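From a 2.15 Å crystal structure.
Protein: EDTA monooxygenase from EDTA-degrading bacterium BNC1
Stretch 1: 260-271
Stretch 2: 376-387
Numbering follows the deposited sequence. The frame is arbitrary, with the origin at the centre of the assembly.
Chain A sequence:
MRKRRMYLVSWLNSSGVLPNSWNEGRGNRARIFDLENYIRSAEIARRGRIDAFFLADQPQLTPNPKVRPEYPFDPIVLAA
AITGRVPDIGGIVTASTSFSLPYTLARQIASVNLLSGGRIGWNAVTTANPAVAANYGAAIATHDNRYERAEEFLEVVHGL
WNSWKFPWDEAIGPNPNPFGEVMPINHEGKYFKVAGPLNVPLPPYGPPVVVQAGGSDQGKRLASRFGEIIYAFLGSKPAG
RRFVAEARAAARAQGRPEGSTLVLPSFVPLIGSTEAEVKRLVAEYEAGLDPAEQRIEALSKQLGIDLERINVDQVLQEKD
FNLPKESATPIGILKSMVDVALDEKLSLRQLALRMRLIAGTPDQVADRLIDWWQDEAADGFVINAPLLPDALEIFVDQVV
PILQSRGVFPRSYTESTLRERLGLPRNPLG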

# COMPACT_ATOMS: atom_id res chain seq x y z
N SER A 260 11.67 -25.31 -4.65
CA SER A 260 10.93 -24.42 -3.78
C SER A 260 11.66 -23.11 -3.49
O SER A 260 11.04 -22.18 -2.97
N THR A 261 12.96 -23.01 -3.81
CA THR A 261 13.85 -22.00 -3.26
C THR A 261 14.82 -21.49 -4.33
O THR A 261 15.53 -22.28 -4.96
N LEU A 262 14.85 -20.18 -4.51
CA LEU A 262 15.83 -19.49 -5.33
C LEU A 262 16.68 -18.62 -4.41
O LEU A 262 16.15 -17.99 -3.49
N VAL A 263 18.00 -18.61 -4.65
CA VAL A 263 18.95 -17.75 -3.95
C VAL A 263 19.47 -16.69 -4.91
O VAL A 263 19.99 -17.01 -6.00
N LEU A 264 19.37 -15.43 -4.50
CA LEU A 264 19.80 -14.29 -5.32
C LEU A 264 20.77 -13.42 -4.51
O LEU A 264 20.31 -12.64 -3.66
N PRO A 265 22.08 -13.54 -4.75
CA PRO A 265 23.02 -12.58 -4.16
C PRO A 265 22.77 -11.18 -4.69
O PRO A 265 22.38 -10.99 -5.84
N SER A 266 22.98 -10.19 -3.83
CA SER A 266 22.69 -8.80 -4.10
C SER A 266 24.01 -8.07 -4.28
O SER A 266 24.96 -8.32 -3.53
N PHE A 267 24.07 -7.17 -5.25
CA PHE A 267 25.31 -6.42 -5.42
C PHE A 267 25.04 -5.11 -6.15
O PHE A 267 23.99 -4.93 -6.79
N VAL A 268 26.01 -4.21 -6.05
CA VAL A 268 25.96 -2.89 -6.66
C VAL A 268 26.84 -2.91 -7.91
O VAL A 268 28.06 -3.05 -7.78
N PRO A 269 26.29 -2.78 -9.10
CA PRO A 269 27.16 -2.68 -10.28
C PRO A 269 27.62 -1.25 -10.55
O PRO A 269 26.81 -0.32 -10.52
N LEU A 270 28.90 -1.07 -10.83
CA LEU A 270 29.45 0.21 -11.29
C LEU A 270 29.94 -0.02 -12.72
O LEU A 270 31.08 -0.44 -12.95
N ILE A 271 29.06 0.21 -13.67
CA ILE A 271 29.29 -0.23 -15.04
C ILE A 271 29.66 0.97 -15.89
O ILE A 271 28.92 1.95 -15.93
N GLU A 376 26.30 -22.57 -9.84
CA GLU A 376 25.30 -22.73 -8.79
C GLU A 376 25.69 -22.02 -7.51
O GLU A 376 25.38 -22.49 -6.41
N ALA A 377 26.42 -20.91 -7.62
CA ALA A 377 26.57 -20.01 -6.50
C ALA A 377 25.42 -19.01 -6.42
O ALA A 377 25.41 -18.16 -5.52
N ALA A 378 24.46 -19.12 -7.33
CA ALA A 378 23.35 -18.18 -7.46
C ALA A 378 22.32 -18.77 -8.41
O ALA A 378 22.68 -19.45 -9.37
N ASP A 379 21.04 -18.51 -8.13
CA ASP A 379 20.01 -18.74 -9.14
C ASP A 379 19.70 -17.48 -9.96
O ASP A 379 18.91 -17.55 -10.91
N GLY A 380 20.29 -16.36 -9.59
CA GLY A 380 20.03 -15.07 -10.21
C GLY A 380 20.56 -14.03 -9.25
O GLY A 380 21.25 -14.35 -8.30
N PHE A 381 20.20 -12.76 -9.51
CA PHE A 381 20.82 -11.68 -8.75
C PHE A 381 19.85 -10.55 -8.50
O PHE A 381 18.92 -10.32 -9.28
N VAL A 382 20.07 -9.85 -7.39
CA VAL A 382 19.43 -8.57 -7.11
C VAL A 382 20.43 -7.47 -7.48
O VAL A 382 21.51 -7.39 -6.90
N ILE A 383 20.04 -6.65 -8.45
CA ILE A 383 20.84 -5.54 -8.96
C ILE A 383 20.47 -4.28 -8.19
O ILE A 383 19.33 -3.81 -8.25
N ASN A 384 21.44 -3.72 -7.48
CA ASN A 384 21.23 -2.56 -6.62
C ASN A 384 21.92 -1.37 -7.30
O ASN A 384 23.09 -1.09 -7.06
N ALA A 385 21.19 -0.68 -8.16
CA ALA A 385 21.81 0.34 -9.01
C ALA A 385 22.31 1.51 -8.17
O ALA A 385 21.58 2.00 -7.30
N PRO A 386 23.55 1.97 -8.39
CA PRO A 386 24.06 3.10 -7.59
C PRO A 386 23.30 4.39 -7.84
O PRO A 386 23.21 5.23 -6.93
N LEU A 387 22.77 4.59 -9.04
CA LEU A 387 21.96 5.76 -9.37
C LEU A 387 20.74 5.28 -10.15
O LEU A 387 20.89 4.52 -11.11

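The strands 262-267 and 380-383 run side by side in a parallel sense, and their side chains pack along two faces of the resulting sheet. Ser 266 and Val 382 share one face, Phe 267 and Ile 383 the other. Val 382, a t rotamer, places CG2 3.7 Å from CB of Leu 264, whose side chain is m,t and whose CA-to-CB bond points sideways. On the face of Phe 267, that residue adopts the p rotamer; although its CA-to-CB bond follows the sheet face, the end of the ring comes nearer to the second stretch, and CE1 lies 4.0 Å from CB of Phe 381, which meets the ring at its edge. The CA-to-CB bond of Phe 381 (chi1 m) points away overall, yet its CB touches the first stretch, and its CD2 lies 4.0 Å from CD of Pro 265. The same CD atom of Pro 265 rests 3.5 Å from CB of Ala 378, so one proline ring packs against both residues. Lacking an amide hydrogen, Pro 265 serves the backbone ladder through its carbonyl, with Val 382 N donating to Pro 265 O at 3.0 Å.

Beyond the paired strands, prolines carry the apolar contact onward. CG of Pro 269 lies 3.8 Å from CG2 of Ile 383, an m rotamer at chi1. Pro 386 points toward the first stretch, its CD 4.0 Å from CG1 of Val 268 (t) and its CG 4.2 Å from CD1 of Leu 270 (t,p), a side chain that starts sideways but whose end comes nearer.

Polar side chains lie beside the apolar contacts on the face of Ser 266 and Val 382 and close the contact at Asp 379. Asn 384, t at chi1, also points toward the first stretch; its ND2 donates to a water at 3.2 Å, and the same water is 3.2 Å from OG of Ser 266 (t), bridging two side chains that do not hydrogen-bond directly. Backbone support is close by, since Asn 384 N donates to Phe 267 O at 2.9 Å.

At the N-terminal end of the contact, Asp 379 turns toward the first stretch in the m rotamer, and its OD2 accepts a nearly linear hydrogen bond from Val 263 N at 2.8 Å. Asp 379 N in turn donates to Val 263 O at 2.8 Å, so this aspartate engages both polar backbone atoms of one residue. A second water donates to Asp 379 OD2 at 2.5 Å and to Thr 261 O at 2.7 Å, extending the link to Thr 261. The apolar flank of Asp 379 is covered by Leu 262 (m,t), whose CD2 lies 3.9 Å from CB of Asp 379.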

# COMPACT_ATOMS: atom_id res chain seq x y z
CB SER A 260 10.66 -25.13 -2.45
OG SER A 260 11.91 -25.30 -1.77
CB THR A 261 14.65 -22.57 -2.07
OG1 THR A 261 13.75 -22.97 -1.03
CG2 THR A 261 15.67 -21.55 -1.54
CB LEU A 262 15.15 -18.64 -6.40
CG LEU A 262 14.20 -19.38 -7.37
CD1 LEU A 262 13.45 -18.35 -8.19
CD2 LEU A 262 14.98 -20.29 -8.28
CB VAL A 263 20.12 -18.57 -3.35
CG1 VAL A 263 21.14 -17.65 -2.67
CG2 VAL A 263 19.62 -19.62 -2.38
CB LEU A 264 18.62 -13.45 -5.79
CG LEU A 264 17.36 -14.14 -6.26
CD1 LEU A 264 16.42 -13.12 -6.88
CD2 LEU A 264 17.66 -15.24 -7.26
CB PRO A 265 24.40 -13.11 -4.61
CG PRO A 265 24.17 -14.55 -4.97
CD PRO A 265 22.78 -14.52 -5.60
CB SER A 266 21.86 -8.18 -2.96
OG SER A 266 21.48 -6.84 -3.25
CB PHE A 267 26.36 -7.26 -6.17
CG PHE A 267 26.10 -7.37 -7.64
CD1 PHE A 267 25.10 -8.19 -8.10
CD2 PHE A 267 26.83 -6.64 -8.55
CE1 PHE A 267 24.84 -8.28 -9.45
CE2 PHE A 267 26.58 -6.75 -9.90
CZ PHE A 267 25.58 -7.56 -10.35
CB VAL A 268 26.43 -1.81 -5.69
CG1 VAL A 268 26.34 -0.42 -6.35
CG2 VAL A 268 25.66 -1.89 -4.36
CB PRO A 269 26.26 -3.19 -11.41
CG PRO A 269 24.90 -2.78 -10.98
CD PRO A 269 24.86 -2.83 -9.47
CB LEU A 270 30.57 0.70 -10.39
CG LEU A 270 30.92 2.17 -10.56
CD1 LEU A 270 29.67 3.03 -10.32
CD2 LEU A 270 32.03 2.55 -9.57
CB ILE A 271 28.07 -0.94 -15.62
CG1 ILE A 271 27.78 -2.19 -14.81
CG2 ILE A 271 28.34 -1.26 -17.10
CD1 ILE A 271 26.55 -2.89 -15.23
CB GLU A 376 25.05 -24.21 -8.52
CG GLU A 376 24.90 -25.03 -9.80
CD GLU A 376 23.47 -25.39 -10.14
OE1 GLU A 376 23.18 -25.58 -11.34
OE2 GLU A 376 22.62 -25.48 -9.21
CB ALA A 377 27.90 -19.26 -6.58
CB ALA A 378 23.85 -16.84 -8.02
CB ASP A 379 18.73 -19.27 -8.48
CG ASP A 379 19.00 -20.54 -7.67
OD1 ASP A 379 19.24 -21.60 -8.29
OD2 ASP A 379 19.00 -20.48 -6.41
CB PHE A 381 22.08 -11.13 -9.46
CG PHE A 381 23.10 -12.20 -9.76
CD1 PHE A 381 23.01 -12.95 -10.93
CD2 PHE A 381 24.09 -12.50 -8.85
CE1 PHE A 381 23.92 -13.94 -11.19
CE2 PHE A 381 25.00 -13.49 -9.11
CZ PHE A 381 24.90 -14.22 -10.29
CB VAL A 382 19.02 -8.44 -5.63
CG1 VAL A 382 17.99 -7.32 -5.46
CG2 VAL A 382 18.51 -9.80 -5.02
CB ILE A 383 20.58 -5.35 -10.46
CG1 ILE A 383 20.82 -6.66 -11.22
CG2 ILE A 383 21.41 -4.20 -11.05
CD1 ILE A 383 19.78 -6.86 -12.34
CB ASN A 384 21.82 -2.85 -5.24
CG ASN A 384 21.32 -1.92 -4.15
OD1 ASN A 384 20.46 -1.06 -4.38
ND2 ASN A 384 21.87 -2.09 -2.94
CB ALA A 385 20.83 0.83 -10.08
CB PRO A 386 25.53 3.23 -8.04
CG PRO A 386 25.59 2.58 -9.38
CD PRO A 386 24.55 1.47 -9.35
CB LEU A 387 22.76 6.76 -10.22
CG LEU A 387 21.96 7.97 -10.72
CD1 LEU A 387 21.33 8.75 -9.55
CD2 LEU A 387 22.85 8.89 -11.58
O HOH W 1 18.23 -22.61 -5.24
O HOH W 2 23.56 -4.68 -2.13